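Side-chain contact in spike protein P5 (Enterobacteria phage PRD1, PDB 1YQ5), which forms, together with proteins P31 and P2, the spike complexes at the five-fold vertices of the phage capsid and is essential for infectivity: residues A[110-114]-A[115-119]. Numbering follows the deposited sequence.
Sequences NVLGV and VSLDV. Unlike the reference sequence in segment 115-119: V115 (reference Pro).
The loop between strands 100-109 and 119-126 folds around the carboxylate of D118. These two strands lie in different sheets of the C-terminal jelly-roll domain of P5, and the loop joins the two sheets. D118 CG stands anti to the carbonyl carbon (chi1 -55°), which turns the carboxylate into the bend made by 111-114. Three consecutive backbone N-H groups meet it there. L112 N binds D118 OD1 at 2.8 Å, on the syn side but tilted out of the carboxylate plane. G113 N reaches the syn lone pair of D118 OD2 at 2.6 Å, with a bent N-H...O angle of 142°. V114 N approaches the same D118 OD2 from above the plane, at 2.9 Å. V111 CG1, anti to the backbone N, lies tightly against D118 OD2, at 3.2 Å, and the two side chains cross at about a right angle.

V114 O accepts two backbone bonds. D118 N, 2.9 Å from V114 O, lies nearly in line with the C=O bond. L117 N, 2.8 Å from V114 O, comes from above the carbonyl plane. At the exposed surface, the V114 and L117 side chains lie side by side and point the same way, with V114 CG1 3.7 Å from L117 CD1. L112 CD1 touches that same methyl, L117 CD1, at 3.9 Å. Y83 of strand 76-83 also packs on V111 and D118, and the D118 backbone is hydrogen-bonded to L53.

D118 is buried although most of the loop is exposed. Three N-H donors would offset the cost of burying its charge and probably favour the ionised form. With both its backbone N-H and its side chain bonded to 112-114, D118 ties the two limbs of the loop together just before strand 119-126 begins.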
loop_
_atom_site.group_PDB
_atom_site.type_symbol
_atom_site.label_atom_id
_atom_site.label_comp_id
_atom_site.label_asym_id
_atom_site.label_seq_id
_atom_site.Cartn_x
_atom_site.Cartn_y
_atom_site.Cartn_z
ATOM N N ASN A 110 -16.139 -4.237 -9.936
ATOM C CA ASN A 110 -17.431 -4.695 -10.414
ATOM C C ASN A 110 -17.116 -5.654 -11.554
ATOM O O ASN A 110 -16.380 -5.305 -12.476
ATOM C CB ASN A 110 -18.274 -3.531 -10.940
ATOM C CG ASN A 110 -19.599 -3.997 -11.510
ATOM O OD1 ASN A 110 -20.349 -4.711 -10.850
ATOM N ND2 ASN A 110 -19.891 -3.598 -12.741
ATOM N N VAL A 111 -17.653 -6.865 -11.480
ATOM C CA VAL A 111 -17.423 -7.853 -12.522
ATOM C C VAL A 111 -18.675 -7.921 -13.388
ATOM O O VAL A 111 -19.741 -8.309 -12.920
ATOM C CB VAL A 111 -17.132 -9.237 -11.913
ATOM C CG1 VAL A 111 -17.015 -10.285 -13.017
ATOM C CG2 VAL A 111 -15.839 -9.171 -11.103
ATOM N N LEU A 112 -18.537 -7.530 -14.650
ATOM C CA LEU A 112 -19.654 -7.514 -15.584
ATOM C C LEU A 112 -20.008 -8.885 -16.142
ATOM O O LEU A 112 -21.126 -9.099 -16.611
ATOM C CB LEU A 112 -19.334 -6.575 -16.749
ATOM C CG LEU A 112 -19.081 -5.111 -16.385
ATOM C CD1 LEU A 112 -18.415 -4.396 -17.548
ATOM C CD2 LEU A 112 -20.396 -4.438 -16.016
ATOM N N GLY A 113 -19.063 -9.816 -16.088
ATOM C CA GLY A 113 -19.315 -11.133 -16.644
ATOM C C GLY A 113 -18.864 -11.144 -18.097
ATOM O O GLY A 113 -19.340 -11.939 -18.909
ATOM N N VAL A 114 -17.948 -10.235 -18.423
ATOM C CA VAL A 114 -17.387 -10.119 -19.767
ATOM C C VAL A 114 -15.884 -10.273 -19.555
ATOM O O VAL A 114 -15.205 -9.338 -19.127
ATOM C CB VAL A 114 -17.694 -8.741 -20.380
ATOM C CG1 VAL A 114 -17.167 -8.671 -21.812
ATOM C CG2 VAL A 114 -19.192 -8.493 -20.353
ATOM N N VAL A 115 -15.374 -11.464 -19.851
ATOM C CA VAL A 115 -13.965 -11.769 -19.622
ATOM C C VAL A 115 -12.979 -10.695 -20.057
ATOM O O VAL A 115 -12.111 -10.297 -19.276
ATOM C CB VAL A 115 -13.560 -13.126 -20.271
ATOM C CG1 VAL A 115 -14.556 -14.204 -19.875
ATOM C CG2 VAL A 115 -13.487 -12.999 -21.779
ATOM N N SER A 116 -13.111 -10.210 -21.285
ATOM C CA SER A 116 -12.186 -9.202 -21.781
ATOM C C SER A 116 -12.264 -7.860 -21.054
ATOM O O SER A 116 -11.356 -7.043 -21.171
ATOM C CB SER A 116 -12.389 -9.011 -23.284
ATOM O OG SER A 116 -11.979 -10.179 -23.978
ATOM N N LEU A 117 -13.337 -7.638 -20.301
ATOM C CA LEU A 117 -13.494 -6.390 -19.551
ATOM C C LEU A 117 -13.153 -6.542 -18.065
ATOM O O LEU A 117 -12.641 -5.604 -17.441
ATOM C CB LEU A 117 -14.929 -5.873 -19.672
ATOM C CG LEU A 117 -15.388 -5.444 -21.062
ATOM C CD1 LEU A 117 -16.861 -5.057 -21.022
ATOM C CD2 LEU A 117 -14.531 -4.282 -21.542
ATOM N N ASP A 118 -13.448 -7.712 -17.502
ATOM C CA ASP A 118 -13.191 -7.975 -16.086
ATOM C C ASP A 118 -11.770 -8.478 -15.867
ATOM O O ASP A 118 -11.553 -9.640 -15.518
ATOM C CB ASP A 118 -14.192 -9.004 -15.548
ATOM C CG ASP A 118 -15.632 -8.590 -15.779
ATOM O OD1 ASP A 118 -15.920 -7.378 -15.683
ATOM O OD2 ASP A 118 -16.478 -9.474 -16.040
ATOM N N VAL A 119 -10.802 -7.592 -16.059
ATOM C CA VAL A 119 -9.409 -7.970 -15.902
ATOM C C VAL A 119 -8.567 -6.875 -15.267
ATOM O O VAL A 119 -8.677 -5.705 -15.620
ATOM C CB VAL A 119 -8.780 -8.339 -17.272
ATOM C CG1 VAL A 119 -8.935 -7.181 -18.244
ATOM C CG2 VAL A 119 -7.298 -8.680 -17.101
#